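Argonaute protein (Marinitoga piezophila, PDB 5I4A) uses short RNA guides with a 5'-hydroxyl end to bind complementary single-stranded DNA or RNA targets and cleave them. Local coordinates at residues 375-380 with 391-396; 299-304 with 364-369. One frame throughout, in Å; residues are numbered along the deposited sequence.

Interaction 1: residues 375-380 with 391-396; sequences AIVLLD and RNFPDN. With nucleotides of chain B.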
ATOM      1  N   ALA A 375      16.217   0.134 -24.493  1.00 13.93           N
ATOM      2  CA  ALA A 375      17.156  -0.970 -24.350  1.00 16.48           C
ATOM      3  C   ALA A 375      16.342  -2.207 -23.986  1.00 19.04           C
ATOM      4  O   ALA A 375      15.936  -2.385 -22.836  1.00 18.05           O
ATOM      5  CB  ALA A 375      18.218  -0.659 -23.306  1.00 16.35           C
ATOM      6  N   ILE A 376      16.089  -3.054 -24.983  1.00 14.11           N
ATOM      7  CA  ILE A 376      15.409  -4.331 -24.769  1.00 14.23           C
ATOM      8  C   ILE A 376      16.434  -5.291 -24.172  1.00 20.25           C
ATOM      9  O   ILE A 376      17.285  -5.840 -24.881  1.00 25.30           O
ATOM     10  CB  ILE A 376      14.801  -4.875 -26.064  1.00 19.73           C
ATOM     11  CG1 ILE A 376      13.714  -3.917 -26.572  1.00 24.73           C
ATOM     12  CG2 ILE A 376      14.224  -6.267 -25.839  1.00 19.94           C
ATOM     13  CD1 ILE A 376      13.311  -4.147 -28.012  1.00 21.96           C
ATOM     14  N   VAL A 377      16.360  -5.488 -22.864  1.00 21.07           N
ATOM     15  CA  VAL A 377      17.347  -6.255 -22.116  1.00 11.81           C
ATOM     16  C   VAL A 377      16.699  -7.572 -21.720  1.00 20.52           C
ATOM     17  O   VAL A 377      15.732  -7.590 -20.947  1.00 16.92           O
ATOM     18  CB  VAL A 377      17.839  -5.487 -20.883  1.00 18.93           C
ATOM     19  CG1 VAL A 377      18.878  -6.299 -20.126  1.00 30.81           C
ATOM     20  CG2 VAL A 377      18.394  -4.135 -21.305  1.00 20.71           C
ATOM     21  N   LEU A 378      17.216  -8.672 -22.259  1.00 21.48           N
ATOM     22  CA  LEU A 378      16.643  -9.985 -22.001  1.00 21.27           C
ATOM     23  C   LEU A 378      17.195 -10.540 -20.694  1.00 23.03           C
ATOM     24  O   LEU A 378      18.411 -10.716 -20.549  1.00 17.95           O
ATOM     25  CB  LEU A 378      16.936 -10.936 -23.160  1.00 18.29           C
ATOM     26  CG  LEU A 378      16.074 -10.783 -24.413  1.00 27.15           C
ATOM     27  CD1 LEU A 378      16.516  -9.595 -25.260  1.00 29.50           C
ATOM     28  CD2 LEU A 378      16.098 -12.072 -25.225  1.00 35.29           C
ATOM     29  N   LEU A 379      16.302 -10.804 -19.745  1.00 21.48           N
ATOM     30  CA  LEU A 379      16.658 -11.398 -18.466  1.00 22.42           C
ATOM     31  C   LEU A 379      16.458 -12.905 -18.533  1.00 26.30           C
ATOM     32  O   LEU A 379      15.437 -13.381 -19.037  1.00 28.33           O
ATOM     33  CB  LEU A 379      15.812 -10.810 -17.335  1.00 26.24           C
ATOM     34  CG  LEU A 379      15.697  -9.287 -17.233  1.00 26.91           C
ATOM     35  CD1 LEU A 379      14.746  -8.899 -16.114  1.00 28.87           C
ATOM     36  CD2 LEU A 379      17.060  -8.639 -17.026  1.00 27.53           C
ATOM     37  N   ASP A 380      17.438 -13.654 -18.024  1.00 27.13           N
ATOM     38  CA  ASP A 380      17.330 -15.109 -18.018  1.00 37.50           C
ATOM     39  C   ASP A 380      16.256 -15.592 -17.052  1.00 32.45           C
ATOM     40  O   ASP A 380      15.605 -16.611 -17.305  1.00 53.62           O
ATOM     41  CB  ASP A 380      18.678 -15.730 -17.660  1.00 38.37           C
ATOM     42  CG  ASP A 380      19.679 -15.626 -18.790  1.00 46.26           C
ATOM     43  OD1 ASP A 380      19.324 -15.989 -19.931  1.00 41.23           O
ATOM     44  OD2 ASP A 380      20.815 -15.173 -18.538  1.00 47.10           O
ATOM     45  N   ARG A 391      21.332   0.668 -11.906  1.00 26.69           N
ATOM     46  CA  ARG A 391      22.375   1.567 -11.420  1.00 27.21           C
ATOM     47  C   ARG A 391      23.536   1.673 -12.403  1.00 33.56           C
ATOM     48  O   ARG A 391      24.093   2.758 -12.599  1.00 23.28           O
ATOM     49  CB  ARG A 391      22.851   1.072 -10.054  1.00 36.15           C
ATOM     50  CG  ARG A 391      24.006   1.804  -9.403  1.00 37.46           C
ATOM     51  CD  ARG A 391      24.056   1.382  -7.938  1.00 40.68           C
ATOM     52  NE  ARG A 391      25.361   1.541  -7.311  1.00 60.64           N
ATOM     53  CZ  ARG A 391      25.589   1.338  -6.016  1.00 69.11           C
ATOM     54  NH1 ARG A 391      24.594   0.977  -5.213  1.00 69.30           N
ATOM     55  NH2 ARG A 391      26.808   1.500  -5.520  1.00 65.28           N
ATOM     56  N   ASN A 392      23.907   0.562 -13.039  1.00 29.90           N
ATOM     57  CA  ASN A 392      25.083   0.518 -13.899  1.00 34.65           C
ATOM     58  C   ASN A 392      24.763   0.731 -15.371  1.00 34.18           C
ATOM     59  O   ASN A 392      25.690   0.899 -16.172  1.00 34.45           O
ATOM     60  CB  ASN A 392      25.802  -0.821 -13.727  1.00 35.02           C
ATOM     61  CG  ASN A 392      26.134  -1.112 -12.282  1.00 30.85           C
ATOM     62  OD1 ASN A 392      26.457  -0.205 -11.516  1.00 33.40           O
ATOM     63  ND2 ASN A 392      26.042  -2.380 -11.896  1.00 29.35           N
ATOM     64  N   PHE A 393      23.488   0.732 -15.744  1.00 33.96           N
ATOM     65  CA  PHE A 393      23.126   0.844 -17.143  1.00 30.99           C
ATOM     66  C   PHE A 393      23.417   2.251 -17.661  1.00 32.18           C
ATOM     67  O   PHE A 393      23.329   3.227 -16.910  1.00 36.06           O
ATOM     68  CB  PHE A 393      21.652   0.514 -17.335  1.00 35.08           C
ATOM     69  CG  PHE A 393      21.374  -0.243 -18.590  1.00 33.14           C
ATOM     70  CD1 PHE A 393      21.762  -1.566 -18.714  1.00 24.37           C
ATOM     71  CD2 PHE A 393      20.732   0.367 -19.650  1.00 31.58           C
ATOM     72  CE1 PHE A 393      21.511  -2.266 -19.872  1.00 25.78           C
ATOM     73  CE2 PHE A 393      20.484  -0.324 -20.807  1.00 28.83           C
ATOM     74  CZ  PHE A 393      20.871  -1.644 -20.920  1.00 26.67           C
ATOM     75  N   PRO A 394      23.782   2.380 -18.939  1.00 31.06           N
ATOM     76  CA  PRO A 394      24.015   3.714 -19.508  1.00 31.43           C
ATOM     77  C   PRO A 394      22.777   4.588 -19.366  1.00 36.69           C
ATOM     78  O   PRO A 394      21.657   4.163 -19.658  1.00 29.10           O
ATOM     79  CB  PRO A 394      24.344   3.421 -20.977  1.00 32.89           C
ATOM     80  CG  PRO A 394      24.838   2.012 -20.985  1.00 32.27           C
ATOM     81  CD  PRO A 394      24.075   1.306 -19.905  1.00 29.52           C
ATOM     82  N   ASP A 395      22.988   5.822 -18.909  1.00 32.63           N
ATOM     83  CA  ASP A 395      21.878   6.706 -18.583  1.00 31.86           C
ATOM     84  C   ASP A 395      21.211   7.304 -19.812  1.00 23.00           C
ATOM     85  O   ASP A 395      20.104   7.838 -19.698  1.00 40.97           O
ATOM     86  CB  ASP A 395      22.355   7.827 -17.658  1.00 49.93           C
ATOM     87  CG  ASP A 395      22.858   7.305 -16.327  1.00 71.37           C
ATOM     88  OD1 ASP A 395      22.291   6.312 -15.822  1.00 79.84           O
ATOM     89  OD2 ASP A 395      23.825   7.882 -15.788  1.00 77.78           O
ATOM     90  N   ASN A 396      21.846   7.231 -20.978  1.00 31.56           N
ATOM     91  CA  ASN A 396      21.223   7.733 -22.194  1.00 32.98           C
ATOM     92  C   ASN A 396      20.282   6.722 -22.837  1.00 23.96           C
ATOM     93  O   ASN A 396      19.722   7.007 -23.900  1.00 33.90           O
ATOM     94  CB  ASN A 396      22.297   8.166 -23.199  1.00 29.72           C
ATOM     95  CG  ASN A 396      23.273   7.055 -23.529  1.00 33.70           C
ATOM     96  OD1 ASN A 396      23.574   6.205 -22.692  1.00 32.58           O
ATOM     97  ND2 ASN A 396      23.777   7.059 -24.758  1.00 32.58           N
TER
ATOM     98  O5'   U B   1       9.621  -4.794 -14.532  1.00 35.88           O
ATOM     99  C5'   U B   1      10.386  -4.903 -15.728  1.00 34.26           C
ATOM    100  C4'   U B   1      10.870  -6.314 -15.962  1.00 35.16           C
ATOM    101  O4'   U B   1      11.893  -6.636 -14.982  1.00 36.64           O
ATOM    102  C3'   U B   1       9.805  -7.402 -15.852  1.00 35.12           C
ATOM    103  O3'   U B   1      10.031  -8.409 -16.837  1.00 33.71           O
ATOM    104  C2'   U B   1      10.033  -7.981 -14.458  1.00 37.25           C
ATOM    105  O2'   U B   1       9.648  -9.333 -14.319  1.00 37.72           O
ATOM    106  C1'   U B   1      11.539  -7.809 -14.276  1.00 36.13           C
ATOM    107  N1    U B   1      11.924  -7.616 -12.872  1.00 26.95           N
ATOM    108  C2    U B   1      12.844  -8.466 -12.287  1.00 24.20           C
ATOM    109  O2    U B   1      13.374  -9.388 -12.886  1.00 24.01           O
ATOM    110  N3    U B   1      13.124  -8.191 -10.969  1.00 24.43           N
ATOM    111  C4    U B   1      12.581  -7.176 -10.198  1.00 23.54           C
ATOM    112  O4    U B   1      12.925  -7.046  -9.024  1.00 20.07           O
ATOM    113  C5    U B   1      11.637  -6.346 -10.879  1.00 21.60           C
ATOM    114  C6    U B   1      11.350  -6.593 -12.158  1.00 17.76           C
TER
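Phe393 points the outer end of its ring, CE2 and CZ, at the side chains of Ala375 and Val377. The two residues are two positions apart on strand 374-379, so both point to the same side of it. Ala375 CB comes in at the ring edge, near its plane, and stands 3.4 Å from Phe393 CE2. Val377 reaches the next corner of the same ring, with its CG2 3.5 Å from Phe393 CZ. Val377 CG1 is anti to the backbone N (chi1 -179°), which turns CG2 to the side where the ring lies. The valine and the phenylalanine pass alongside each other, running in opposite senses. One ring face has its own neighbour in sequence against it: Pro394 CD sits 3.3 Å above the plane, offset toward the rim. Phe301 meets the ring edge-to-face, and Leu399 of strand 398-403 also touches Phe393. A leucine in place of Phe393 is likely to leave Ala375 CB and Val377 CG2 without the ring atoms they pack on and to open a gap beside Phe301. Further along the strand, Leu379 faces the bound RNA. Its CD1 lies 3.5 Å from O2 of U1 of chain B and 3.8 Å from O4' of the same nucleotide. This is a van der Waals contact of a methyl with oxygens of the base and sugar, not a hydrogen bond, at the 5' end of the guide, which carries no phosphate. Phe393 is the first residue after helix 387-392 to leave helical backbone angles, and its ring folds back under the strand that precedes the helix. Such packing is characteristic of a beta-alpha-beta crossover, here strand 374-379, helix 387-392 and strand 398-403, in the parallel, Rossmann-like sheet of the Argonaute Mid domain.

Interaction 2: residues 299-304 with 364-369; sequences IFFFSS and EFINQI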
ATOM      1  N   ILE A 299      17.404  -0.942 -29.220  1.00 19.89           N
ATOM      2  CA  ILE A 299      18.506  -1.879 -29.399  1.00 17.35           C
ATOM      3  C   ILE A 299      18.322  -3.010 -28.393  1.00 24.44           C
ATOM      4  O   ILE A 299      17.526  -2.913 -27.457  1.00 23.96           O
ATOM      5  CB  ILE A 299      19.893  -1.220 -29.229  1.00 21.75           C
ATOM      6  CG1 ILE A 299      20.006  -0.532 -27.867  1.00 24.90           C
ATOM      7  CG2 ILE A 299      20.173  -0.243 -30.368  1.00 16.39           C
ATOM      8  CD1 ILE A 299      21.375   0.061 -27.601  1.00 24.27           C
ATOM      9  N   PHE A 300      19.076  -4.090 -28.590  1.00 17.18           N
ATOM     10  CA  PHE A 300      18.915  -5.320 -27.824  1.00 15.95           C
ATOM     11  C   PHE A 300      20.158  -5.611 -26.991  1.00 19.04           C
ATOM     12  O   PHE A 300      21.289  -5.416 -27.452  1.00 17.50           O
ATOM     13  CB  PHE A 300      18.638  -6.520 -28.746  1.00 15.64           C
ATOM     14  CG  PHE A 300      17.381  -6.395 -29.561  1.00 18.87           C
ATOM     15  CD1 PHE A 300      17.401  -5.783 -30.803  1.00 18.33           C
ATOM     16  CD2 PHE A 300      16.182  -6.910 -29.090  1.00 17.95           C
ATOM     17  CE1 PHE A 300      16.245  -5.677 -31.556  1.00 22.37           C
ATOM     18  CE2 PHE A 300      15.026  -6.804 -29.839  1.00 16.31           C
ATOM     19  CZ  PHE A 300      15.058  -6.187 -31.071  1.00 21.27           C
ATOM     20  N   PHE A 301      19.942  -6.097 -25.769  1.00 15.03           N
ATOM     21  CA  PHE A 301      21.019  -6.553 -24.896  1.00 16.34           C
ATOM     22  C   PHE A 301      20.726  -7.980 -24.457  1.00 19.91           C
ATOM     23  O   PHE A 301      19.663  -8.254 -23.890  1.00 17.52           O
ATOM     24  CB  PHE A 301      21.176  -5.643 -23.673  1.00 22.43           C
ATOM     25  CG  PHE A 301      21.788  -4.305 -23.983  1.00 17.23           C
ATOM     26  CD1 PHE A 301      20.993  -3.235 -24.356  1.00 21.44           C
ATOM     27  CD2 PHE A 301      23.159  -4.121 -23.901  1.00 17.75           C
ATOM     28  CE1 PHE A 301      21.556  -2.001 -24.643  1.00 25.57           C
ATOM     29  CE2 PHE A 301      23.725  -2.894 -24.187  1.00 15.67           C
ATOM     30  CZ  PHE A 301      22.925  -1.835 -24.561  1.00 19.75           C
ATOM     31  N   PHE A 302      21.668  -8.881 -24.710  1.00 25.75           N
ATOM     32  CA  PHE A 302      21.539 -10.277 -24.326  1.00 25.62           C
ATOM     33  C   PHE A 302      22.595 -10.621 -23.285  1.00 24.91           C
ATOM     34  O   PHE A 302      23.690 -10.052 -23.275  1.00 23.72           O
ATOM     35  CB  PHE A 302      21.678 -11.205 -25.536  1.00 17.87           C
ATOM     36  CG  PHE A 302      20.682 -10.930 -26.627  1.00 21.43           C
ATOM     37  CD1 PHE A 302      20.953  -9.994 -27.611  1.00 16.57           C
ATOM     38  CD2 PHE A 302      19.482 -11.615 -26.679  1.00 27.10           C
ATOM     39  CE1 PHE A 302      20.045  -9.742 -28.614  1.00 21.18           C
ATOM     40  CE2 PHE A 302      18.570 -11.367 -27.681  1.00 29.32           C
ATOM     41  CZ  PHE A 302      18.853 -10.427 -28.649  1.00 28.43           C
ATOM     42  N   SER A 303      22.258 -11.564 -22.402  1.00 29.23           N
ATOM     43  CA  SER A 303      23.191 -11.953 -21.353  1.00 24.10           C
ATOM     44  C   SER A 303      24.319 -12.833 -21.881  1.00 28.67           C
ATOM     45  O   SER A 303      25.337 -12.987 -21.196  1.00 24.68           O
ATOM     46  CB  SER A 303      22.445 -12.669 -20.227  1.00 22.35           C
ATOM     47  OG  SER A 303      21.875 -13.884 -20.680  1.00 31.21           O
ATOM     48  N   SER A 304      24.166 -13.403 -23.075  1.00 27.90           N
ATOM     49  CA  SER A 304      25.178 -14.267 -23.672  1.00 32.58           C
ATOM     50  C   SER A 304      24.787 -14.546 -25.114  1.00 33.48           C
ATOM     51  O   SER A 304      23.638 -14.339 -25.516  1.00 32.29           O
ATOM     52  CB  SER A 304      25.327 -15.584 -22.902  1.00 28.70           C
ATOM     53  OG  SER A 304      24.118 -16.326 -22.928  1.00 35.44           O
ATOM     54  N   GLU A 364      31.668   3.597 -28.508  1.00 34.21           N
ATOM     55  CA  GLU A 364      31.355   4.817 -29.243  1.00 36.72           C
ATOM     56  C   GLU A 364      29.890   4.840 -29.648  1.00 27.81           C
ATOM     57  O   GLU A 364      29.189   5.832 -29.423  1.00 30.07           O
ATOM     58  CB  GLU A 364      32.255   4.942 -30.472  1.00 42.46           C
ATOM     59  CG  GLU A 364      31.965   6.176 -31.317  1.00 51.57           C
ATOM     60  CD  GLU A 364      32.839   6.254 -32.554  1.00 63.42           C
ATOM     61  OE1 GLU A 364      32.421   6.897 -33.541  1.00 69.28           O
ATOM     62  OE2 GLU A 364      33.942   5.669 -32.542  1.00 72.30           O
ATOM     63  N   PHE A 365      29.406   3.740 -30.229  1.00 41.29           N
ATOM     64  CA  PHE A 365      28.023   3.680 -30.696  1.00 38.92           C
ATOM     65  C   PHE A 365      27.039   3.891 -29.553  1.00 28.50           C
ATOM     66  O   PHE A 365      26.097   4.685 -29.666  1.00 28.43           O
ATOM     67  CB  PHE A 365      27.756   2.340 -31.379  1.00 36.41           C
ATOM     68  CG  PHE A 365      26.305   2.098 -31.676  1.00 38.79           C
ATOM     69  CD1 PHE A 365      25.716   2.654 -32.798  1.00 40.83           C
ATOM     70  CD2 PHE A 365      25.525   1.330 -30.827  1.00 29.83           C
ATOM     71  CE1 PHE A 365      24.379   2.442 -33.076  1.00 37.53           C
ATOM     72  CE2 PHE A 365      24.184   1.121 -31.097  1.00 31.93           C
ATOM     73  CZ  PHE A 365      23.614   1.673 -32.224  1.00 24.98           C
ATOM     74  N   ILE A 366      27.228   3.167 -28.449  1.00 30.38           N
ATOM     75  CA  ILE A 366      26.324   3.303 -27.310  1.00 37.62           C
ATOM     76  C   ILE A 366      26.402   4.708 -26.732  1.00 33.88           C
ATOM     77  O   ILE A 366      25.378   5.322 -26.407  1.00 35.20           O
ATOM     78  CB  ILE A 366      26.646   2.233 -26.250  1.00 38.58           C
ATOM     79  CG1 ILE A 366      26.354   0.835 -26.802  1.00 40.53           C
ATOM     80  CG2 ILE A 366      25.867   2.493 -24.968  1.00 40.73           C
ATOM     81  CD1 ILE A 366      26.901  -0.287 -25.944  1.00 42.22           C
ATOM     82  N   ASN A 367      27.617   5.249 -26.611  1.00 37.54           N
ATOM     83  CA  ASN A 367      27.783   6.562 -25.996  1.00 35.60           C
ATOM     84  C   ASN A 367      27.163   7.664 -26.849  1.00 33.87           C
ATOM     85  O   ASN A 367      26.618   8.636 -26.311  1.00 39.86           O
ATOM     86  CB  ASN A 367      29.265   6.837 -25.747  1.00 44.69           C
ATOM     87  CG  ASN A 367      29.515   8.215 -25.174  1.00 50.43           C
ATOM     88  OD1 ASN A 367      29.468   8.413 -23.959  1.00 46.33           O
ATOM     89  ND2 ASN A 367      29.787   9.178 -26.047  1.00 44.24           N
ATOM     90  N   GLN A 368      27.230   7.538 -28.175  1.00 38.95           N
ATOM     91  CA  GLN A 368      26.681   8.567 -29.051  1.00 38.92           C
ATOM     92  C   GLN A 368      25.171   8.474 -29.208  1.00 46.38           C
ATOM     93  O   GLN A 368      24.585   9.335 -29.874  1.00 44.99           O
ATOM     94  CB  GLN A 368      27.346   8.518 -30.436  1.00 43.86           C
ATOM     95  CG  GLN A 368      27.221   7.197 -31.195  1.00 48.18           C
ATOM     96  CD  GLN A 368      25.892   7.016 -31.903  1.00 58.67           C
ATOM     97  OE1 GLN A 368      25.575   7.736 -32.848  1.00 59.44           O
ATOM     98  NE2 GLN A 368      25.110   6.040 -31.452  1.00 53.58           N
ATOM     99  N   ILE A 369      24.528   7.461 -28.624  1.00 44.11           N
ATOM    100  CA  ILE A 369      23.079   7.342 -28.737  1.00 32.88           C
ATOM    101  C   ILE A 369      22.428   8.532 -28.053  1.00 39.13           C
ATOM    102  O   ILE A 369      22.675   8.806 -26.872  1.00 36.68           O
ATOM    103  CB  ILE A 369      22.590   6.019 -28.141  1.00 29.02           C
ATOM    104  CG1 ILE A 369      22.864   4.867 -29.111  1.00 35.02           C
ATOM    105  CG2 ILE A 369      21.103   6.106 -27.807  1.00 33.90           C
ATOM    106  CD1 ILE A 369      22.535   3.500 -28.549  1.00 35.02           C
TER
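The CD1 methyls of Ile299 and Ile369 meet end on, 3.8 Å apart. The two isoleucines get there by different torsions. In Ile299, CG1 lies between the backbone N and the carbonyl carbon (chi1 56°), a less roomy place for this branch. Its chain is then extended to CD1. In Ile369, CG1 sits beside the backbone N and anti to the carbonyl carbon (chi1 -77°), and it too is extended to its end. The other branch of Ile299 is used as well. Its CG2 approaches the edge of the Phe365 ring, near the ring plane, 4.3 Å from CE2 of Phe365. So Ile299 gives one methyl to Ile369, past the helix, and one to Phe365 within it. The Phe365 ring also meets that of Phe351. The third touch is looser. Ile366 CD1 comes to the edge of the Phe301 ring, 4.5 Å from Phe301 CE2. Phe301 leaves the strand obliquely to the helix, but its ring brings CE2 to Ile366, and it also touches Val360. Two backbone bonds lie within 364-369. Gln368 N donates to Glu364 O at 2.9 Å, and Ile369 N donates to Ile366 O at 3.2 Å. Asn396 ND2 bonds to the carbonyl oxygens of both Ile366 and Ile369, which gives these oxygens a side-chain partner. No hydrogen bond joins 299-304 to 364-369. Methyls and ring edges do all the touching, which implies that shape and burial of hydrocarbon, rather than directed bonds or charge, hold this helix against strand 295-302 of the Mid domain sheet.

From the N terminus, the chain first passes through 299-304 on strand 295-302. It then runs through helices and two further strands of the Mid domain before 364-369 returns to it, so interaction 2 closes a long loop of 59 residues. A few residues later begins strand 374-379, which pairs in parallel with strand 295-302. Interaction 1 closes a short loop of ten residues that takes in most of helix 387-392. The loops follow in series and neither nest nor cross. They meet at the neighbouring strands: Ile376 O lies 2.8 Å from Phe301 N, and Asp380 OD2 lies 2.7 Å from Ser303 OG, both probable hydrogen bonds.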